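NADP-dependent alcohol dehydrogenase 6 (Saccharomyces cerevisiae, PDB 1PIW) catalyses the NADPH-dependent reduction of aromatic and aliphatic aldehydes to alcohols, as a homodimeric zinc-containing medium-chain dehydrogenase of broad specificity. Local coordinates at residues K19-K23 and E330-H334; H144-P148 and I304-N308; F241-I247 and A265-R271. All coordinates share one frame; numbering follows the deposited sequence.

Overall arrangement
The three contacts are nested along the chain: interaction 3 falls inside the loop closed by interaction 2, which in turn falls inside the loop closed by interaction 1. Interactions 1 and 2 have centres about 29 Å apart, and interactions 1 and 3, about 43 Å apart between centres, lie on opposite sides of the chain's centre. Interaction 1 sets helix 330-342 against the entry to strand 22-26. Interaction 2 joins the two domains, strand 146-148 of the GroES-like part meeting helix 304-316. Interaction 3, its centre about 31 Å from that of interaction 2, pairs strands 244-249 and 270-274 of the parallel Rossmann sheet and takes in the short strand 266-267, within the coenzyme-binding part at the dimer interface.

Interaction 1: K19-K23 and E330-H334; sequences KNPKK and EAGVH
Helix 330-342 meets the turn that leads into strand 22-26, an edge strand of the small antiparallel sheet, and H334 and E330, one helical turn apart, both reach that chain. The ND1 of H334 donates a hydrogen bond of 2.6 Å to the backbone O of K19, with an N-H...O angle of 155°. H334 has its CG anti to the backbone N (chi1 172°), which brings ND1 to this carbonyl near the ring plane. The side-chain amide of N20 lies alongside the imidazole, pointing the same way, its plane 16° from that of the ring.

Between the two polar ends, CG of P21 packs on CG1 of V333 at 4.0 Å, and strand 7-12 adds I10 to both residues. The E330 carboxylate lies beside the backbone of K22 and K23. Its OE2 rests against CD of K22 at 3.0 Å, with NZ of K22 farther off at 3.9 Å in a long salt bridge. K23 instead pairs with E357, and K19 with E338 and E341.

Donation from ND1 implies a hydrogen on that nitrogen and would restrain the ring's rotation, whereas the distant K22 ammonium is likely to give E330 a looser, mainly electrostatic hold.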
loop_
_atom_site.group_PDB
_atom_site.type_symbol
_atom_site.label_atom_id
_atom_site.label_comp_id
_atom_site.label_asym_id
_atom_site.label_seq_id
_atom_site.Cartn_x
_atom_site.Cartn_y
_atom_site.Cartn_z
ATOM N N LYS A 19 -11.993 -30.006 18.167
ATOM C CA LYS A 19 -12.464 -30.836 17.064
ATOM C C LYS A 19 -13.696 -31.660 17.394
ATOM O O LYS A 19 -14.143 -32.444 16.563
ATOM C CB LYS A 19 -11.374 -31.783 16.583
ATOM C CG LYS A 19 -10.195 -31.117 15.924
ATOM C CD LYS A 19 -9.247 -32.189 15.438
ATOM C CE LYS A 19 -7.939 -31.608 14.977
ATOM N NZ LYS A 19 -7.013 -32.698 14.592
ATOM N N ASN A 20 -14.250 -31.495 18.594
ATOM C CA ASN A 20 -15.441 -32.254 18.959
ATOM C C ASN A 20 -16.539 -31.419 19.586
ATOM O O ASN A 20 -16.922 -31.637 20.739
ATOM C CB ASN A 20 -15.089 -33.414 19.889
ATOM C CG ASN A 20 -14.323 -34.506 19.186
ATOM O OD1 ASN A 20 -13.123 -34.651 19.380
ATOM N ND2 ASN A 20 -15.011 -35.272 18.349
ATOM N N PRO A 21 -17.066 -30.446 18.829
ATOM C CA PRO A 21 -18.136 -29.568 19.307
ATOM C C PRO A 21 -19.331 -30.419 19.710
ATOM O O PRO A 21 -19.590 -31.464 19.109
ATOM C CB PRO A 21 -18.432 -28.699 18.093
ATOM C CG PRO A 21 -17.111 -28.621 17.413
ATOM C CD PRO A 21 -16.620 -30.041 17.487
ATOM N N LYS A 22 -20.060 -29.971 20.722
ATOM C CA LYS A 22 -21.213 -30.720 21.198
ATOM C C LYS A 22 -22.508 -29.957 21.041
ATOM O O LYS A 22 -22.546 -28.741 21.237
ATOM C CB LYS A 22 -21.021 -31.093 22.667
ATOM C CG LYS A 22 -19.753 -31.894 22.939
ATOM C CD LYS A 22 -19.740 -33.161 22.109
ATOM C CE LYS A 22 -18.576 -34.048 22.455
ATOM N NZ LYS A 22 -18.731 -35.353 21.757
ATOM N N LYS A 23 -23.568 -30.679 20.685
ATOM C CA LYS A 23 -24.871 -30.064 20.522
ATOM C C LYS A 23 -25.240 -29.379 21.846
ATOM O O LYS A 23 -25.133 -29.967 22.928
ATOM C CB LYS A 23 -25.910 -31.115 20.132
ATOM C CG LYS A 23 -27.307 -30.545 20.016
ATOM C CD LYS A 23 -27.950 -30.825 18.671
ATOM C CE LYS A 23 -28.608 -32.190 18.622
ATOM N NZ LYS A 23 -29.396 -32.348 17.361
ATOM N N GLU A 330 -22.713 -33.038 15.440
ATOM C CA GLU A 330 -21.390 -33.295 15.982
ATOM C C GLU A 330 -20.469 -34.031 15.026
ATOM O O GLU A 330 -19.307 -33.660 14.876
ATOM C CB GLU A 330 -21.518 -34.056 17.295
ATOM C CG GLU A 330 -21.985 -33.168 18.424
ATOM C CD GLU A 330 -22.718 -33.927 19.485
ATOM O OE1 GLU A 330 -23.823 -34.437 19.191
ATOM O OE2 GLU A 330 -22.191 -34.015 20.610
ATOM N N ALA A 331 -20.987 -35.060 14.365
ATOM C CA ALA A 331 -20.178 -35.832 13.438
ATOM C C ALA A 331 -19.756 -35.039 12.207
ATOM O O ALA A 331 -18.626 -35.164 11.739
ATOM C CB ALA A 331 -20.924 -37.060 13.024
ATOM N N GLY A 332 -20.656 -34.221 11.681
ATOM C CA GLY A 332 -20.319 -33.440 10.501
ATOM C C GLY A 332 -19.300 -32.339 10.753
ATOM O O GLY A 332 -18.326 -32.180 10.005
ATOM N N VAL A 333 -19.533 -31.567 11.806
ATOM C CA VAL A 333 -18.644 -30.478 12.147
ATOM C C VAL A 333 -17.302 -31.046 12.544
ATOM O O VAL A 333 -16.282 -30.384 12.391
ATOM C CB VAL A 333 -19.215 -29.622 13.296
ATOM C CG1 VAL A 333 -18.261 -28.492 13.626
ATOM C CG2 VAL A 333 -20.565 -29.059 12.892
ATOM N N HIS A 334 -17.298 -32.278 13.046
ATOM C CA HIS A 334 -16.045 -32.919 13.439
ATOM C C HIS A 334 -15.208 -33.145 12.196
ATOM O O HIS A 334 -14.036 -32.755 12.138
ATOM C CB HIS A 334 -16.290 -34.275 14.100
ATOM C CG HIS A 334 -15.031 -35.052 14.350
ATOM N ND1 HIS A 334 -14.135 -34.719 15.343
ATOM C CD2 HIS A 334 -14.479 -36.093 13.683
ATOM C CE1 HIS A 334 -13.084 -35.518 15.273
ATOM N NE2 HIS A 334 -13.267 -36.360 14.273
#

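Interaction 2: H144-P148 and I304-N308; sequences HFVVP and IKELN
Strand 146-148 and helix 304-308 run nearly parallel, the axes of these short segments 9.3 Å apart at closest approach and inclined by 23°, with F145 opposite I304 and V147 opposite N308. I304 fills the upstream end of the interface. Its CG1 comes within 3.2 Å of NE2 of H144, and CD1 continues past the same end of the imidazole, the two side chains set roughly perpendicular. That nitrogen is hydrogen-bonded to E111, whose side chain also touches I304. The other branch, CG2, lies between O of H144 and CD2 of F145, 3.7 and 4.2 Å away. H144 and F145 also meet each other, CD2 of the imidazole sitting over one face of the phenyl ring, toward its rim. An alanine in place of I304 would remove both branches and is likely to leave a gap between the helix and these two rings, with the imidazole less firmly held.

Farther along, V147 points at the helix. Its CG1, anti to the carbonyl carbon (chi1 -68°), meets CG of L307 at 4.3 Å and OD1 of N308 at 3.5 Å. The N308 side chain runs alongside V147, head to tail, and the same OD1 lies 3.6 Å from CD of P148. Helix 161-174 extends the apolar patch, L162 touching V147 and L166 touching L307.

Such packing, in which carbon side chains meet a histidine and an asparagine amide, joins the GroES-like and Rossmann-type parts of a medium-chain dehydrogenase; the F145 side chain lies about 8 Å from the zinc ion bound by C100, C103, C106 and C114, without touching those cysteines.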
loop_
_atom_site.group_PDB
_atom_site.type_symbol
_atom_site.label_atom_id
_atom_site.label_comp_id
_atom_site.label_asym_id
_atom_site.label_seq_id
_atom_site.Cartn_x
_atom_site.Cartn_y
_atom_site.Cartn_z
ATOM N N HIS A 144 -29.644 -4.761 9.005
ATOM C CA HIS A 144 -28.698 -4.128 8.109
ATOM C C HIS A 144 -27.681 -5.108 7.575
ATOM O O HIS A 144 -27.106 -4.883 6.515
ATOM C CB HIS A 144 -27.933 -3.011 8.799
ATOM C CG HIS A 144 -26.864 -2.405 7.939
ATOM N ND1 HIS A 144 -27.107 -1.364 7.071
ATOM C CD2 HIS A 144 -25.564 -2.738 7.768
ATOM C CE1 HIS A 144 -26.002 -1.080 6.403
ATOM N NE2 HIS A 144 -25.052 -1.899 6.807
ATOM N N PHE A 145 -27.451 -6.191 8.315
ATOM C CA PHE A 145 -26.455 -7.177 7.925
ATOM C C PHE A 145 -27.002 -8.457 7.373
ATOM O O PHE A 145 -26.322 -9.475 7.360
ATOM C CB PHE A 145 -25.530 -7.477 9.101
ATOM C CG PHE A 145 -24.652 -6.318 9.478
ATOM C CD1 PHE A 145 -25.135 -5.292 10.282
ATOM C CD2 PHE A 145 -23.359 -6.218 8.976
ATOM C CE1 PHE A 145 -24.342 -4.182 10.578
ATOM C CE2 PHE A 145 -22.565 -5.116 9.267
ATOM C CZ PHE A 145 -23.058 -4.097 10.069
ATOM N N VAL A 146 -28.233 -8.407 6.907
ATOM C CA VAL A 146 -28.847 -9.579 6.325
ATOM C C VAL A 146 -29.079 -9.257 4.854
ATOM O O VAL A 146 -29.624 -8.206 4.518
ATOM C CB VAL A 146 -30.177 -9.893 7.006
ATOM C CG1 VAL A 146 -30.677 -11.233 6.539
ATOM C CG2 VAL A 146 -30.008 -9.868 8.513
ATOM N N VAL A 147 -28.650 -10.137 3.965
ATOM C CA VAL A 147 -28.840 -9.862 2.554
ATOM C C VAL A 147 -29.766 -10.863 1.909
ATOM O O VAL A 147 -29.973 -11.963 2.421
ATOM C CB VAL A 147 -27.505 -9.883 1.773
ATOM C CG1 VAL A 147 -26.638 -8.708 2.178
ATOM C CG2 VAL A 147 -26.785 -11.182 2.023
ATOM N N PRO A 148 -30.366 -10.476 0.776
ATOM C CA PRO A 148 -31.275 -11.372 0.065
ATOM C C PRO A 148 -30.401 -12.296 -0.778
ATOM O O PRO A 148 -29.349 -11.892 -1.259
ATOM C CB PRO A 148 -32.094 -10.419 -0.802
ATOM C CG PRO A 148 -31.927 -9.074 -0.137
ATOM C CD PRO A 148 -30.492 -9.101 0.261
ATOM N N ILE A 304 -21.587 -4.367 3.067
ATOM C CA ILE A 304 -22.781 -5.107 2.688
ATOM C C ILE A 304 -23.141 -4.744 1.233
ATOM O O ILE A 304 -23.679 -5.559 0.488
ATOM C CB ILE A 304 -23.963 -4.800 3.671
ATOM C CG1 ILE A 304 -23.831 -3.372 4.244
ATOM C CG2 ILE A 304 -23.945 -5.807 4.838
ATOM C CD1 ILE A 304 -23.651 -2.212 3.190
ATOM N N LYS A 305 -22.813 -3.521 0.831
ATOM C CA LYS A 305 -23.081 -3.075 -0.523
ATOM C C LYS A 305 -22.331 -4.024 -1.456
ATOM O O LYS A 305 -22.921 -4.644 -2.356
ATOM C CB LYS A 305 -22.588 -1.633 -0.690
ATOM C CG LYS A 305 -22.543 -1.104 -2.122
ATOM C CD LYS A 305 -22.162 0.373 -2.107
ATOM C CE LYS A 305 -21.822 0.941 -3.484
ATOM N NZ LYS A 305 -20.463 0.561 -4.005
ATOM N N GLU A 306 -21.027 -4.142 -1.221
ATOM C CA GLU A 306 -20.184 -5.026 -2.012
ATOM C C GLU A 306 -20.734 -6.439 -1.920
ATOM O O GLU A 306 -20.726 -7.167 -2.901
ATOM C CB GLU A 306 -18.750 -4.992 -1.492
ATOM C CG GLU A 306 -18.128 -3.610 -1.572
ATOM C CD GLU A 306 -16.784 -3.518 -0.885
ATOM O OE1 GLU A 306 -16.705 -3.861 0.304
ATOM O OE2 GLU A 306 -15.810 -3.099 -1.533
ATOM N N LEU A 307 -21.225 -6.830 -0.746
ATOM C CA LEU A 307 -21.766 -8.175 -0.588
ATOM C C LEU A 307 -22.947 -8.429 -1.511
ATOM O O LEU A 307 -23.130 -9.547 -2.006
ATOM C CB LEU A 307 -22.188 -8.443 0.853
ATOM C CG LEU A 307 -22.610 -9.898 1.090
ATOM C CD1 LEU A 307 -21.733 -10.837 0.287
ATOM C CD2 LEU A 307 -22.519 -10.230 2.570
ATOM N N ASN A 308 -23.757 -7.400 -1.740
ATOM C CA ASN A 308 -24.893 -7.559 -2.628
ATOM C C ASN A 308 -24.356 -7.548 -4.048
ATOM O O ASN A 308 -24.811 -8.301 -4.902
ATOM C CB ASN A 308 -25.911 -6.448 -2.399
ATOM C CG ASN A 308 -26.771 -6.690 -1.160
ATOM O OD1 ASN A 308 -27.441 -7.723 -1.040
ATOM N ND2 ASN A 308 -26.761 -5.733 -0.234
#

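Interaction 3: F241-I247 and A265-R271; sequences FDTFDLI and AMKVGGR
K267 lies across the chain at T243-D245, and its side chain can be followed from the backbone outward. CB and CG both lie 3.6 Å from O of F244, the carbonyl that accepts the hydrogen bond from the backbone N of K267. CD passes O of T243 and approaches OD1 of D245. The turn about CG-CD (chi3 60°) swings CE to 3.0 Å from OD1 of D245, and NZ then reaches the same oxygen in a 2.7 Å salt bridge that uses the syn lone pair. The other carboxylate oxygen, OD2, takes the backbone N of K182, so the two oxygens of D245 serve two different partners.

The backbones pair in parallel, F244 with M266 and L246 with R271, and a type II turn from K267 to G270 separates the two bridges. O of A265 accepts from both N of T243 and N of F244, the latter at 2.6 Å with the donor almost in line with the C=O bond. Beyond the turn, N of R271 donates to O of D245, and N of I247 donates to O of R271 at 3.0 Å. M266 bends at chi2 and chi3, bringing SD to 3.4 Å from CD1 of I247 and close to CB of F244, with CE by O of D245. CB of A265 lies at the edge of the F244 ring, in its plane, while Y207 meets that ring edge-to-face.

D242 turns its OD1 toward CA of K267, yet its salt-bridge partner is R105 of the second subunit. The bonds of R271 and I247 thus join neighbouring Rossmann strands, whereas those of T243, F244 and K267 hold the short strand 266-267. D245 probably balances the charge of K267 and links it to strand 182-186, and D242 carries the contact across the dimer interface.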
loop_
_atom_site.group_PDB
_atom_site.type_symbol
_atom_site.label_atom_id
_atom_site.label_comp_id
_atom_site.label_asym_id
_atom_site.label_seq_id
_atom_site.Cartn_x
_atom_site.Cartn_y
_atom_site.Cartn_z
ATOM N N PHE A 241 8.690 -10.849 -12.686
ATOM C CA PHE A 241 8.983 -9.435 -12.551
ATOM C C PHE A 241 8.023 -8.551 -13.358
ATOM O O PHE A 241 7.671 -8.881 -14.489
ATOM C CB PHE A 241 10.420 -9.204 -13.022
ATOM C CG PHE A 241 10.872 -7.785 -12.924
ATOM C CD1 PHE A 241 11.518 -7.327 -11.781
ATOM C CD2 PHE A 241 10.640 -6.895 -13.975
ATOM C CE1 PHE A 241 11.927 -6.002 -11.682
ATOM C CE2 PHE A 241 11.044 -5.569 -13.888
ATOM C CZ PHE A 241 11.689 -5.120 -12.741
ATOM N N ASP A 242 7.603 -7.442 -12.751
ATOM C CA ASP A 242 6.719 -6.444 -13.366
ATOM C C ASP A 242 5.530 -6.981 -14.176
ATOM O O ASP A 242 5.345 -6.611 -15.340
ATOM C CB ASP A 242 7.557 -5.505 -14.252
ATOM C CG ASP A 242 6.812 -4.233 -14.645
ATOM O OD1 ASP A 242 6.548 -3.390 -13.763
ATOM O OD2 ASP A 242 6.494 -4.069 -15.840
ATOM N N THR A 243 4.705 -7.822 -13.560
ATOM C CA THR A 243 3.552 -8.380 -14.266
ATOM C C THR A 243 2.175 -8.142 -13.625
ATOM O O THR A 243 1.185 -7.936 -14.330
ATOM C CB THR A 243 3.716 -9.899 -14.451
ATOM O OG1 THR A 243 2.541 -10.435 -15.075
ATOM C CG2 THR A 243 3.899 -10.572 -13.112
ATOM N N PHE A 244 2.125 -8.165 -12.295
ATOM C CA PHE A 244 0.873 -8.016 -11.551
ATOM C C PHE A 244 0.406 -6.629 -11.156
ATOM O O PHE A 244 1.181 -5.816 -10.656
ATOM C CB PHE A 244 0.931 -8.860 -10.275
ATOM C CG PHE A 244 1.055 -10.324 -10.530
ATOM C CD1 PHE A 244 0.001 -11.030 -11.094
ATOM C CD2 PHE A 244 2.236 -10.989 -10.241
ATOM C CE1 PHE A 244 0.121 -12.373 -11.369
ATOM C CE2 PHE A 244 2.365 -12.333 -10.511
ATOM C CZ PHE A 244 1.303 -13.030 -11.078
ATOM N N ASP A 245 -0.881 -6.383 -11.363
ATOM C CA ASP A 245 -1.484 -5.116 -10.984
ATOM C C ASP A 245 -1.873 -5.213 -9.519
ATOM O O ASP A 245 -1.629 -4.300 -8.727
ATOM C CB ASP A 245 -2.756 -4.848 -11.778
ATOM C CG ASP A 245 -2.479 -4.343 -13.155
ATOM O OD1 ASP A 245 -1.535 -3.537 -13.285
ATOM O OD2 ASP A 245 -3.210 -4.731 -14.093
ATOM N N LEU A 246 -2.478 -6.343 -9.169
ATOM C CA LEU A 246 -2.954 -6.584 -7.819
ATOM C C LEU A 246 -2.753 -8.039 -7.412
ATOM O O LEU A 246 -2.943 -8.944 -8.219
ATOM C CB LEU A 246 -4.437 -6.248 -7.767
ATOM C CG LEU A 246 -5.230 -6.816 -6.603
ATOM C CD1 LEU A 246 -4.949 -5.982 -5.384
ATOM C CD2 LEU A 246 -6.706 -6.807 -6.931
ATOM N N ILE A 247 -2.361 -8.255 -6.162
ATOM C CA ILE A 247 -2.178 -9.601 -5.636
ATOM C C ILE A 247 -2.893 -9.657 -4.293
ATOM O O ILE A 247 -2.702 -8.781 -3.448
ATOM C CB ILE A 247 -0.694 -9.946 -5.409
ATOM C CG1 ILE A 247 -0.020 -10.267 -6.731
ATOM C CG2 ILE A 247 -0.564 -11.139 -4.484
ATOM C CD1 ILE A 247 1.415 -10.716 -6.569
ATOM N N ALA A 265 7.218 -8.954 -8.800
ATOM C CA ALA A 265 6.233 -9.308 -9.815
ATOM C C ALA A 265 5.167 -8.243 -9.953
ATOM O O ALA A 265 4.268 -8.365 -10.795
ATOM C CB ALA A 265 5.578 -10.620 -9.475
ATOM N N MET A 266 5.266 -7.203 -9.125
ATOM C CA MET A 266 4.291 -6.114 -9.130
ATOM C C MET A 266 4.653 -4.978 -10.079
ATOM O O MET A 266 5.782 -4.476 -10.077
ATOM C CB MET A 266 4.117 -5.553 -7.714
ATOM C CG MET A 266 3.685 -6.577 -6.686
ATOM S SD MET A 266 2.199 -7.446 -7.220
ATOM C CE MET A 266 0.980 -6.142 -7.130
ATOM N N LYS A 267 3.683 -4.577 -10.890
ATOM C CA LYS A 267 3.889 -3.488 -11.830
ATOM C C LYS A 267 4.120 -2.220 -11.032
ATOM O O LYS A 267 3.866 -2.176 -9.833
ATOM C CB LYS A 267 2.659 -3.321 -12.731
ATOM C CG LYS A 267 2.472 -4.436 -13.754
ATOM C CD LYS A 267 1.092 -4.392 -14.389
ATOM C CE LYS A 267 0.846 -3.081 -15.121
ATOM N NZ LYS A 267 -0.516 -2.996 -15.746
ATOM N N VAL A 268 4.617 -1.183 -11.686
ATOM C CA VAL A 268 4.828 0.059 -10.969
ATOM C C VAL A 268 3.440 0.562 -10.618
ATOM O O VAL A 268 2.614 0.793 -11.500
ATOM C CB VAL A 268 5.557 1.103 -11.830
ATOM C CG1 VAL A 268 5.780 2.373 -11.030
ATOM C CG2 VAL A 268 6.889 0.546 -12.294
ATOM N N GLY A 269 3.185 0.697 -9.324
ATOM C CA GLY A 269 1.894 1.165 -8.872
ATOM C C GLY A 269 1.039 -0.009 -8.464
ATOM O O GLY A 269 -0.106 0.155 -8.043
ATOM N N GLY A 270 1.605 -1.202 -8.594
ATOM C CA GLY A 270 0.878 -2.409 -8.233
ATOM C C GLY A 270 0.560 -2.430 -6.754
ATOM O O GLY A 270 1.184 -1.708 -5.967
ATOM N N ARG A 271 -0.394 -3.265 -6.362
ATOM C CA ARG A 271 -0.771 -3.325 -4.963
ATOM C C ARG A 271 -0.934 -4.737 -4.424
ATOM O O ARG A 271 -1.541 -5.605 -5.059
ATOM C CB ARG A 271 -2.074 -2.552 -4.732
ATOM C CG ARG A 271 -2.119 -1.159 -5.347
ATOM C CD ARG A 271 -3.416 -0.463 -4.972
ATOM N NE ARG A 271 -3.681 0.723 -5.780
ATOM C CZ ARG A 271 -4.777 1.473 -5.672
ATOM N NH1 ARG A 271 -5.716 1.172 -4.785
ATOM N NH2 ARG A 271 -4.946 2.520 -6.467
#